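Local atomic coordinates of esterase LipW (Mycobacterium marinum, PDB entry 3QH4), a protein that probably hydrolyses carboxylic esters, as an alpha/beta-hydrolase-fold esterase of mycobacteria with strict substrate selectivity. Residues A[187-200]-A[237-249]. Sequence-based numbering, arbitrary orientation.
Sequences VIFQLLHQPVLDDR and VPGRRGQLAGLPA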
loop_
_atom_site.group_PDB
_atom_site.type_symbol
_atom_site.label_atom_id
_atom_site.label_comp_id
_atom_site.label_asym_id
_atom_site.label_seq_id
_atom_site.Cartn_x
_atom_site.Cartn_y
_atom_site.Cartn_z
ATOM N N VAL A 187 16.818 -0.813 5.272
ATOM C CA VAL A 187 15.855 -0.199 4.336
ATOM C C VAL A 187 16.094 1.308 4.356
ATOM O O VAL A 187 16.129 1.911 5.426
ATOM C CB VAL A 187 14.389 -0.518 4.789
ATOM C CG1 VAL A 187 13.362 0.394 4.098
ATOM C CG2 VAL A 187 14.050 -2.016 4.503
ATOM N N ILE A 188 16.273 1.918 3.182
ATOM C CA ILE A 188 16.639 3.319 3.134
ATOM C C ILE A 188 15.464 4.275 2.949
ATOM O O ILE A 188 15.622 5.499 3.088
ATOM C CB ILE A 188 17.712 3.625 2.067
ATOM C CG1 ILE A 188 17.169 3.405 0.644
ATOM C CG2 ILE A 188 19.002 2.789 2.367
ATOM C CD1 ILE A 188 18.116 3.943 -0.445
ATOM N N PHE A 189 14.285 3.734 2.649
ATOM C CA PHE A 189 13.152 4.615 2.427
ATOM C C PHE A 189 11.872 3.832 2.569
ATOM O O PHE A 189 11.839 2.648 2.194
ATOM C CB PHE A 189 13.203 5.206 1.016
ATOM C CG PHE A 189 12.349 6.441 0.849
ATOM C CD1 PHE A 189 12.838 7.690 1.235
ATOM C CD2 PHE A 189 11.066 6.351 0.298
ATOM C CE1 PHE A 189 12.052 8.841 1.069
ATOM C CE2 PHE A 189 10.253 7.488 0.167
ATOM C CZ PHE A 189 10.756 8.743 0.545
ATOM N N GLN A 190 10.827 4.486 3.079
ATOM C CA GLN A 190 9.485 3.869 3.087
ATOM C C GLN A 190 8.478 4.802 2.434
ATOM O O GLN A 190 8.389 6.000 2.769
ATOM C CB GLN A 190 9.030 3.471 4.512
ATOM C CG GLN A 190 8.908 4.611 5.525
ATOM C CD GLN A 190 8.394 4.129 6.898
ATOM O OE1 GLN A 190 7.521 3.250 6.999
ATOM N NE2 GLN A 190 9.003 4.657 7.954
ATOM N N LEU A 191 7.663 4.236 1.556
ATOM C CA LEU A 191 6.668 5.042 0.833
ATOM C C LEU A 191 5.291 4.511 1.204
ATOM O O LEU A 191 4.965 3.348 0.928
ATOM C CB LEU A 191 6.925 4.930 -0.681
ATOM C CG LEU A 191 6.021 5.766 -1.588
ATOM C CD1 LEU A 191 6.820 6.210 -2.816
ATOM C CD2 LEU A 191 4.793 4.943 -1.991
ATOM N N LEU A 192 4.541 5.329 1.934
ATOM C CA LEU A 192 3.258 4.894 2.513
ATOM C C LEU A 192 2.144 5.728 1.870
ATOM O O LEU A 192 1.916 6.901 2.236
ATOM C CB LEU A 192 3.256 5.066 4.040
ATOM C CG LEU A 192 4.443 4.481 4.805
ATOM C CD1 LEU A 192 4.358 4.832 6.285
ATOM C CD2 LEU A 192 4.518 2.952 4.645
ATOM N N HIS A 193 1.473 5.132 0.896
ATOM C CA HIS A 193 0.329 5.808 0.284
ATOM C C HIS A 193 -0.984 5.463 0.985
ATOM O O HIS A 193 -1.331 4.287 1.138
ATOM C CB HIS A 193 0.264 5.529 -1.234
ATOM C CG HIS A 193 -0.923 6.154 -1.905
ATOM N ND1 HIS A 193 -1.277 7.473 -1.706
ATOM C CD2 HIS A 193 -1.826 5.646 -2.782
ATOM C CE1 HIS A 193 -2.360 7.746 -2.417
ATOM N NE2 HIS A 193 -2.720 6.653 -3.068
ATOM N N GLN A 194 -1.703 6.523 1.364
ATOM C CA GLN A 194 -2.980 6.462 2.098
ATOM C C GLN A 194 -3.003 5.270 3.083
ATOM O O GLN A 194 -3.933 4.452 3.031
ATOM C CB GLN A 194 -4.170 6.449 1.089
ATOM C CG GLN A 194 -4.074 5.300 0.064
ATOM C CD GLN A 194 -5.155 5.270 -0.986
ATOM O OE1 GLN A 194 -5.924 6.216 -1.146
ATOM N NE2 GLN A 194 -5.201 4.169 -1.738
ATOM N N PRO A 195 -1.995 5.196 3.977
ATOM C CA PRO A 195 -1.827 3.995 4.827
ATOM C C PRO A 195 -2.884 3.789 5.910
ATOM O O PRO A 195 -3.396 4.742 6.512
ATOM C CB PRO A 195 -0.462 4.205 5.483
ATOM C CG PRO A 195 -0.315 5.750 5.581
ATOM C CD PRO A 195 -0.945 6.208 4.253
ATOM N N VAL A 196 -3.245 2.532 6.077
ATOM C CA VAL A 196 -4.004 2.076 7.222
ATOM C C VAL A 196 -2.987 1.958 8.369
ATOM O O VAL A 196 -1.995 1.231 8.225
ATOM C CB VAL A 196 -4.643 0.717 6.867
ATOM C CG1 VAL A 196 -5.206 0.087 8.133
ATOM C CG2 VAL A 196 -5.756 0.952 5.802
ATOM N N LEU A 197 -3.222 2.646 9.494
ATOM C CA LEU A 197 -2.214 2.744 10.549
ATOM C C LEU A 197 -2.679 2.436 11.950
ATOM O O LEU A 197 -1.871 1.977 12.754
ATOM C CB LEU A 197 -1.576 4.160 10.542
ATOM C CG LEU A 197 -0.760 4.457 9.294
ATOM C CD1 LEU A 197 -0.422 5.918 9.300
ATOM C CD2 LEU A 197 0.507 3.632 9.311
ATOM N N ASP A 198 -3.959 2.653 12.244
ATOM C CA ASP A 198 -4.378 2.628 13.638
ATOM C C ASP A 198 -5.802 2.106 13.783
ATOM O O ASP A 198 -6.740 2.675 13.205
ATOM C CB ASP A 198 -4.258 4.043 14.227
ATOM C CG ASP A 198 -4.186 4.058 15.764
ATOM O OD1 ASP A 198 -4.677 3.130 16.427
ATOM O OD2 ASP A 198 -3.615 5.028 16.332
ATOM N N ASP A 199 -5.969 1.035 14.559
ATOM C CA ASP A 199 -7.321 0.514 14.801
ATOM C C ASP A 199 -8.170 1.422 15.692
ATOM O O ASP A 199 -9.395 1.321 15.707
ATOM C CB ASP A 199 -7.236 -0.875 15.435
ATOM C CG ASP A 199 -6.608 -0.820 16.798
ATOM O OD1 ASP A 199 -5.413 -0.449 16.865
ATOM O OD2 ASP A 199 -7.322 -1.152 17.782
ATOM N N ARG A 200 -7.530 2.310 16.436
ATOM C CA ARG A 200 -8.259 3.198 17.339
ATOM C C ARG A 200 -8.986 4.246 16.495
ATOM O O ARG A 200 -8.418 4.782 15.583
ATOM C CB ARG A 200 -7.271 3.853 18.305
ATOM C CG ARG A 200 -6.596 2.803 19.258
ATOM C CD ARG A 200 -5.516 3.465 20.100
ATOM N NE ARG A 200 -4.351 3.782 19.285
ATOM C CZ ARG A 200 -3.192 4.259 19.739
ATOM N NH1 ARG A 200 -2.990 4.453 21.042
ATOM N NH2 ARG A 200 -2.206 4.509 18.883
ATOM N N VAL A 237 -0.273 -3.191 14.544
ATOM C CA VAL A 237 -0.873 -1.853 14.342
ATOM C C VAL A 237 0.248 -0.836 14.434
ATOM O O VAL A 237 0.614 -0.416 15.524
ATOM C CB VAL A 237 -1.922 -1.547 15.433
ATOM C CG1 VAL A 237 -2.621 -0.202 15.151
ATOM C CG2 VAL A 237 -3.005 -2.726 15.534
ATOM N N PRO A 238 0.822 -0.429 13.290
ATOM C CA PRO A 238 1.985 0.453 13.367
ATOM C C PRO A 238 1.745 1.758 14.133
ATOM O O PRO A 238 2.675 2.251 14.817
ATOM C CB PRO A 238 2.339 0.697 11.879
ATOM C CG PRO A 238 1.878 -0.529 11.191
ATOM C CD PRO A 238 0.567 -0.881 11.907
ATOM N N GLY A 239 0.519 2.306 14.086
ATOM C CA GLY A 239 0.242 3.553 14.733
ATOM C C GLY A 239 0.299 3.444 16.249
ATOM O O GLY A 239 0.433 4.463 16.935
ATOM N N ARG A 240 0.227 2.221 16.775
ATOM C CA ARG A 240 0.405 2.041 18.233
ATOM C C ARG A 240 1.870 2.003 18.722
ATOM O O ARG A 240 2.116 1.998 19.954
ATOM C CB ARG A 240 -0.346 0.789 18.730
ATOM C CG ARG A 240 -1.867 0.963 18.740
ATOM C CD ARG A 240 -2.493 -0.363 19.160
ATOM N NE ARG A 240 -3.958 -0.343 19.234
ATOM C CZ ARG A 240 -4.675 -0.155 20.345
ATOM N NH1 ARG A 240 -4.090 0.164 21.488
ATOM N NH2 ARG A 240 -6.000 -0.258 20.308
ATOM N N ARG A 241 2.837 1.983 17.803
ATOM C CA ARG A 241 4.262 1.995 18.192
ATOM C C ARG A 241 4.595 3.328 18.859
ATOM O O ARG A 241 4.320 4.393 18.296
ATOM C CB ARG A 241 5.187 1.762 16.985
ATOM C CG ARG A 241 6.666 1.710 17.390
ATOM C CD ARG A 241 7.522 1.114 16.299
ATOM N NE ARG A 241 7.034 -0.206 15.877
ATOM C CZ ARG A 241 7.053 -1.320 16.625
ATOM N NH1 ARG A 241 7.567 -1.325 17.845
ATOM N NH2 ARG A 241 6.595 -2.454 16.114
ATOM N N GLY A 242 5.148 3.253 20.069
ATOM C CA GLY A 242 5.462 4.434 20.856
ATOM C C GLY A 242 6.662 5.177 20.303
ATOM O O GLY A 242 6.593 6.385 20.050
ATOM N N GLN A 243 7.746 4.443 20.078
ATOM C CA GLN A 243 9.025 5.066 19.649
ATOM C C GLN A 243 9.270 4.883 18.168
ATOM O O GLN A 243 9.451 3.761 17.689
ATOM C CB GLN A 243 10.190 4.438 20.435
ATOM C CG GLN A 243 11.569 4.951 20.008
ATOM C CD GLN A 243 11.721 6.451 20.221
ATOM O OE1 GLN A 243 11.374 7.252 19.355
ATOM N NE2 GLN A 243 12.185 6.838 21.409
ATOM N N LEU A 244 9.272 5.992 17.429
ATOM C CA LEU A 244 9.467 5.939 15.977
ATOM C C LEU A 244 10.879 6.332 15.533
ATOM O O LEU A 244 11.158 6.351 14.331
ATOM C CB LEU A 244 8.437 6.835 15.284
ATOM C CG LEU A 244 6.958 6.509 15.565
ATOM C CD1 LEU A 244 6.070 7.397 14.703
ATOM C CD2 LEU A 244 6.643 5.016 15.315
ATOM N N ALA A 245 11.754 6.652 16.485
ATOM C CA ALA A 245 13.107 7.074 16.112
ATOM C C ALA A 245 13.812 5.972 15.356
ATOM O O ALA A 245 13.687 4.785 15.691
ATOM C CB ALA A 245 13.927 7.495 17.330
ATOM N N GLY A 246 14.546 6.360 14.318
ATOM C CA GLY A 246 15.351 5.399 13.577
ATOM C C GLY A 246 14.665 4.712 12.409
ATOM O O GLY A 246 15.318 3.951 11.666
ATOM N N LEU A 247 13.366 4.950 12.243
ATOM C CA LEU A 247 12.678 4.468 11.041
ATOM C C LEU A 247 13.220 5.170 9.791
ATOM O O LEU A 247 13.766 6.286 9.892
ATOM C CB LEU A 247 11.165 4.665 11.165
ATOM C CG LEU A 247 10.517 3.793 12.245
ATOM C CD1 LEU A 247 9.030 4.148 12.400
ATOM C CD2 LEU A 247 10.653 2.273 11.930
ATOM N N PRO A 248 13.112 4.509 8.617
ATOM C CA PRO A 248 13.616 5.088 7.372
ATOM C C PRO A 248 12.870 6.361 6.986
ATOM O O PRO A 248 11.679 6.509 7.311
ATOM C CB PRO A 248 13.368 4.005 6.312
ATOM C CG PRO A 248 12.710 2.877 6.997
ATOM C CD PRO A 248 12.510 3.175 8.434
ATOM N N ALA A 249 13.591 7.251 6.306
ATOM C CA ALA A 249 12.990 8.387 5.619
ATOM C C ALA A 249 11.700 7.970 4.906
ATOM O O ALA A 249 11.605 6.867 4.353
ATOM C CB ALA A 249 13.972 8.966 4.645
HETATM O O HOH W 1 16.058 2.540 8.762
HETATM O O HOH W 2 16.325 6.593 5.713
#
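Gln-190 N, on strand 189-193, donates to Ala-249 O (2.8 Å), and Gly-239 N, in the 3-10 segment 238-240, donates to Leu-197 O (2.8 Å), so the backbones meet at two separate places. The first links strand 189-193 to the residue leading into its parallel neighbour 250-255 in the alpha/beta-hydrolase sheet; the second ties the loop 237-249 to the chain leaving strand 189-193. At the first site, Ala-249 O also lies over one face of the Phe-189 ring, off-centre above CD1 and CG, while the Ala-249 methyl touches CD1. Pro-248 packs its ring against Val-187, CG to CG1 3.9 Å. The Gln-190 side chain, extended beyond CG, runs roughly perpendicular to Pro-248 and gives Pro-248 O a weak bond from NE2 (3.3 Å). One water bridges Ile-188 O and Ala-249 N.

At the second site two acid-arginine pairs are layered. Asp-199, with CG set between its backbone N and carbonyl carbon (chi1 65°), offers both oxygens to the side of Arg-240: NE meets OD1 at 2.8 Å and NH2 meets OD2 at 3.0 Å, each through a syn lone pair, with carboxylate and guanidinium nearly coplanar. Asp-198 is also gripped side-on by Arg-200, NE using the syn lone pair of OD1 while NH2 reaches OD2 from a tilt; OD1 accepts Arg-200 N as well, closing an Asx turn. The two guanidinium groups stack with planes 17° apart, and their carboxylates probably offset the like charges. Val-237 points its CB toward segment 187-200, beside Trp-223 of helix 216-227, with CG1 3.3 Å from Asp-199 OD1. The stack is staggered: Arg-240 CG covers one face of the Arg-200 guanidinium, and Arg-200 CG sits 3.3 Å from Arg-240 NH2.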